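Local coordinates for protein halogenase PltM (Pseudomonas fluorescens, PDB 6BZN) that acts as a flavin-dependent halogenase that can chlorinate, brominate or iodinate phenolic substrates, at residues Q23-I28 with S45-L50; T38-A43 with F81-I86. All blocks are in the same frame, centred on the assembly; numbering follows the deposited sequence.

Contact 1. Residues Q23-I28 with S45-L50; sequences QYDVII and SGLNVL. With CA (calcium ion), chain E.
The phenol ring of Y24 lies flat over L50: the centre of the ring is 3.7 Å from L50 CB, in a direction 8° off the ring normal, a CH-pi contact over the middle of one face. L50 CG is anti to the backbone N (chi1 178°), which carries the branch along the ring toward its hydroxyl end, where L50 CD2 comes within 3.7 Å of Y24 CE2. Beyond that rim, Y24 OH is hydrogen-bonded to E157 and R159, both on strand 157-159, which lies beside 49-52 in the parallel sheet. The CB of D25 heads toward 45-50, and its carboxylate has two jobs. Both oxygens chelate the calcium ion, D25 OD1 at 2.6 Å and D25 OD2 at 2.3 Å, and a water is a further ligand. D25 OD2 also takes a hydrogen bond from N48 N on its anti lone pair, at 2.8 Å and nearly straight (173°), which fixes the rotation of the carboxylate. In return N48 O accepts D25 N at 2.8 Å. The segments carry the ends of two parallel strands, 24-29 and 49-52, joined through helix 33-44 in a beta-alpha-beta unit, consistent with the Rossmann-type FAD-binding fold of flavoproteins. The bridges pair V26 with V49 and I27 with L50, and the bond from L50 N to V26 O measures 3.0 Å. V26 and V49 project to the sheet face opposite that of I27 and L50. Over there V26 meets L47 obliquely through its CG2 branch, while I28 CD1 reaches V49 CG1 at 3.6 Å. I28 also packs on T38, and V49 on L42, of helix 33-44.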
# COMPACT_ATOMS: atom_id res chain seq x y z
N GLN A 23 -24.56 -6.30 22.47
CA GLN A 23 -25.30 -5.30 21.70
C GLN A 23 -24.89 -5.21 20.22
O GLN A 23 -25.71 -4.75 19.44
CB GLN A 23 -25.42 -3.91 22.35
CG GLN A 23 -24.26 -3.28 23.13
CD GLN A 23 -24.75 -2.00 23.82
OE1 GLN A 23 -24.33 -1.67 24.93
NE2 GLN A 23 -25.67 -1.29 23.17
N TYR A 24 -23.69 -5.66 19.83
CA TYR A 24 -23.30 -5.68 18.41
C TYR A 24 -22.80 -7.06 17.97
O TYR A 24 -22.49 -7.91 18.81
CB TYR A 24 -22.24 -4.61 18.10
CG TYR A 24 -22.70 -3.23 18.47
CD1 TYR A 24 -23.39 -2.44 17.55
CD2 TYR A 24 -22.49 -2.74 19.75
CE1 TYR A 24 -23.84 -1.18 17.90
CE2 TYR A 24 -22.94 -1.48 20.11
CZ TYR A 24 -23.60 -0.70 19.19
OH TYR A 24 -24.03 0.55 19.57
N ASP A 25 -22.75 -7.29 16.66
CA ASP A 25 -22.07 -8.48 16.13
C ASP A 25 -20.56 -8.25 16.11
O ASP A 25 -19.80 -9.09 16.58
CB ASP A 25 -22.56 -8.82 14.72
CG ASP A 25 -24.00 -9.28 14.72
OD1 ASP A 25 -24.26 -10.38 15.24
OD2 ASP A 25 -24.86 -8.52 14.23
N VAL A 26 -20.15 -7.10 15.57
CA VAL A 26 -18.74 -6.77 15.41
C VAL A 26 -18.44 -5.33 15.85
O VAL A 26 -19.19 -4.40 15.52
CB VAL A 26 -18.29 -6.94 13.94
CG1 VAL A 26 -16.79 -6.72 13.79
CG2 VAL A 26 -18.66 -8.32 13.42
N ILE A 27 -17.35 -5.16 16.59
CA ILE A 27 -16.76 -3.86 16.86
C ILE A 27 -15.53 -3.72 15.98
O ILE A 27 -14.72 -4.66 15.84
CB ILE A 27 -16.42 -3.68 18.35
CG1 ILE A 27 -17.72 -3.52 19.15
CG2 ILE A 27 -15.54 -2.46 18.59
CD1 ILE A 27 -17.59 -3.78 20.63
N ILE A 28 -15.39 -2.55 15.36
CA ILE A 28 -14.26 -2.23 14.50
C ILE A 28 -13.55 -1.02 15.09
O ILE A 28 -14.18 0.01 15.30
CB ILE A 28 -14.71 -1.90 13.06
CG1 ILE A 28 -15.39 -3.12 12.44
CG2 ILE A 28 -13.51 -1.52 12.19
CD1 ILE A 28 -16.07 -2.84 11.12
N SER A 45 -24.35 -6.84 4.81
CA SER A 45 -24.61 -8.28 4.85
C SER A 45 -25.49 -8.76 6.02
O SER A 45 -25.72 -9.97 6.15
CB SER A 45 -23.26 -9.01 4.93
OG SER A 45 -22.45 -8.66 3.82
N GLY A 46 -25.94 -7.84 6.87
CA GLY A 46 -26.91 -8.14 7.95
C GLY A 46 -26.35 -8.15 9.36
O GLY A 46 -27.05 -8.58 10.29
N LEU A 47 -25.10 -7.68 9.55
CA LEU A 47 -24.53 -7.58 10.90
C LEU A 47 -24.72 -6.18 11.49
O LEU A 47 -24.75 -5.19 10.76
CB LEU A 47 -23.03 -7.92 10.90
CG LEU A 47 -22.61 -9.28 10.34
CD1 LEU A 47 -21.16 -9.60 10.70
CD2 LEU A 47 -23.52 -10.40 10.82
N ASN A 48 -24.85 -6.12 12.82
CA ASN A 48 -24.90 -4.88 13.58
C ASN A 48 -23.45 -4.54 13.92
O ASN A 48 -22.79 -5.28 14.66
CB ASN A 48 -25.73 -5.08 14.85
CG ASN A 48 -26.15 -3.78 15.52
OD1 ASN A 48 -26.02 -2.69 14.94
ND2 ASN A 48 -26.67 -3.88 16.74
N VAL A 49 -22.94 -3.43 13.38
CA VAL A 49 -21.52 -3.08 13.47
C VAL A 49 -21.37 -1.76 14.20
O VAL A 49 -22.17 -0.85 13.98
CB VAL A 49 -20.94 -2.97 12.05
CG1 VAL A 49 -19.52 -2.47 12.09
CG2 VAL A 49 -21.02 -4.33 11.36
N LEU A 50 -20.35 -1.67 15.05
CA LEU A 50 -19.98 -0.44 15.72
C LEU A 50 -18.53 -0.13 15.39
O LEU A 50 -17.62 -0.94 15.68
CB LEU A 50 -20.11 -0.58 17.24
CG LEU A 50 -19.70 0.66 18.05
CD1 LEU A 50 -20.52 1.89 17.64
CD2 LEU A 50 -19.83 0.38 19.54
CA CA E . -26.73 -9.66 14.98
O HOH W 1 -26.03 -8.97 17.11

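Contact 2. Residues T38-A43 with F81-I86; sequences TGAVLA and FDIPEI
V41 O accepts a hydrogen bond from S45 OG as well as lying 4.1 Å from F81 CD1, so the carbonyl at the end of this helix turn is flanked by a hydroxyl and by the rim of an aromatic ring. The side chain of V41 carries most of the contact. Its CB sits over one face of the F81 ring, 3.8 Å from the ring centre and 19° off the normal, a CH-pi contact displaced toward the CG side of the ring. With CG1 beside the backbone N and anti to the carbonyl carbon (chi1 -58°), that methyl of V41 is turned onto F81 CD2 at 3.5 Å. The same V41 CG1 meets I86 CD1 at 4.1 Å and I83 CD1 at 4.2 Å, and is therefore touched by three side chains of 81-86. I83 extends its chain to the helix backbone, its CD1 ending 3.8 Å from A40 O and also meeting the methyl of A40. Replacing F81 by an alanine removes the ring that V41 CB and CG1 lie against, and is likely to open a gap beside A365 of helix 352-374, which both residues touch. D82, with positive phi, turns the chain out of helix 68-81, which brings F81 and I83 to the same helix from separate sides of the bend. I150 of helix 140-153 borders A40 and I83. In all, the end of helix 68-81 and the turn into helix 84-88 pack through apolar side chains against helix 33-44, the crossover helix of a beta-alpha-beta unit, consistent with a Rossmann-type FAD-binding fold.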
# COMPACT_ATOMS: atom_id res chain seq x y z
N THR A 38 -14.66 -2.31 5.81
CA THR A 38 -15.02 -3.46 6.62
C THR A 38 -16.42 -3.30 7.21
O THR A 38 -17.26 -4.21 7.10
CB THR A 38 -13.98 -3.73 7.72
OG1 THR A 38 -12.69 -3.85 7.12
CG2 THR A 38 -14.32 -4.98 8.49
N GLY A 39 -16.69 -2.14 7.79
CA GLY A 39 -17.99 -1.90 8.41
C GLY A 39 -19.11 -1.88 7.40
O GLY A 39 -20.20 -2.39 7.67
N ALA A 40 -18.85 -1.31 6.23
CA ALA A 40 -19.86 -1.24 5.20
C ALA A 40 -20.27 -2.62 4.72
O ALA A 40 -21.45 -2.92 4.65
CB ALA A 40 -19.38 -0.40 4.04
N VAL A 41 -19.29 -3.47 4.40
CA VAL A 41 -19.60 -4.79 3.84
C VAL A 41 -20.30 -5.71 4.85
O VAL A 41 -21.19 -6.47 4.47
CB VAL A 41 -18.38 -5.50 3.18
CG1 VAL A 41 -17.78 -4.64 2.07
CG2 VAL A 41 -17.30 -5.87 4.18
N LEU A 42 -19.90 -5.61 6.12
CA LEU A 42 -20.54 -6.38 7.18
C LEU A 42 -21.95 -5.86 7.47
O LEU A 42 -22.88 -6.67 7.58
CB LEU A 42 -19.68 -6.38 8.44
CG LEU A 42 -18.32 -7.06 8.30
CD1 LEU A 42 -17.57 -6.98 9.61
CD2 LEU A 42 -18.38 -8.50 7.86
N ALA A 43 -22.13 -4.54 7.55
CA ALA A 43 -23.45 -3.96 7.80
C ALA A 43 -24.41 -4.29 6.64
O ALA A 43 -25.56 -4.69 6.85
CB ALA A 43 -23.36 -2.46 8.01
N PHE A 81 -19.85 -7.71 -2.48
CA PHE A 81 -20.85 -7.31 -1.49
C PHE A 81 -21.95 -6.39 -2.03
O PHE A 81 -22.78 -5.92 -1.26
CB PHE A 81 -20.16 -6.71 -0.25
CG PHE A 81 -19.28 -7.70 0.46
CD1 PHE A 81 -19.83 -8.68 1.26
CD2 PHE A 81 -17.89 -7.68 0.29
CE1 PHE A 81 -19.02 -9.62 1.89
CE2 PHE A 81 -17.08 -8.60 0.92
CZ PHE A 81 -17.65 -9.59 1.72
N ASP A 82 -21.99 -6.18 -3.35
CA ASP A 82 -23.01 -5.34 -4.00
C ASP A 82 -23.09 -3.94 -3.38
O ASP A 82 -24.16 -3.48 -2.99
CB ASP A 82 -24.39 -6.04 -4.00
CG ASP A 82 -25.49 -5.22 -4.72
OD1 ASP A 82 -25.19 -4.63 -5.79
OD2 ASP A 82 -26.64 -5.15 -4.20
N ILE A 83 -21.94 -3.28 -3.27
CA ILE A 83 -21.90 -1.88 -2.88
C ILE A 83 -21.20 -1.12 -3.99
O ILE A 83 -19.97 -1.00 -3.99
CB ILE A 83 -21.18 -1.66 -1.53
CG1 ILE A 83 -21.79 -2.56 -0.45
CG2 ILE A 83 -21.30 -0.20 -1.13
CD1 ILE A 83 -21.21 -2.42 0.94
N PRO A 84 -21.97 -0.60 -4.97
CA PRO A 84 -21.35 0.14 -6.08
C PRO A 84 -20.38 1.27 -5.73
O PRO A 84 -19.39 1.46 -6.45
CB PRO A 84 -22.56 0.74 -6.81
CG PRO A 84 -23.68 -0.17 -6.52
CD PRO A 84 -23.41 -0.82 -5.19
N GLU A 85 -20.64 2.03 -4.66
CA GLU A 85 -19.81 3.19 -4.33
C GLU A 85 -18.38 2.82 -3.99
O GLU A 85 -17.50 3.65 -4.13
CB GLU A 85 -20.40 4.05 -3.18
CG GLU A 85 -21.57 4.93 -3.61
CD GLU A 85 -21.94 6.02 -2.60
OE1 GLU A 85 -21.73 5.82 -1.38
OE2 GLU A 85 -22.45 7.08 -3.05
N ILE A 86 -18.15 1.59 -3.54
CA ILE A 86 -16.79 1.14 -3.27
C ILE A 86 -15.96 1.15 -4.58
O ILE A 86 -14.81 1.58 -4.57
CB ILE A 86 -16.76 -0.23 -2.56
CG1 ILE A 86 -17.35 -0.11 -1.16
CG2 ILE A 86 -15.33 -0.76 -2.45
CD1 ILE A 86 -17.47 -1.42 -0.43

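Helix 33-44 relates the two contacts: contact 1 joins the two strands that this helix connects, and contact 2 packs the helix itself against 81-86. They meet directly, since I28 CD1 lies 3.4 Å from G39 CA and V49 CG2 3.8 Å from L42 CB, and L47 N probably bonds to L42 O. All touching residues of contact 2 are buried, and between its two segments the contact is apolar. Contact 1 is mixed, with a buried strand pair at one end and, at the other, partly exposed D25 and N48 and a calcium ion. Accordingly, contact 1 adds backbone bonds and a metal-bound carboxylate to its ring and methyl packing, whereas contact 2 has only packing between its segments.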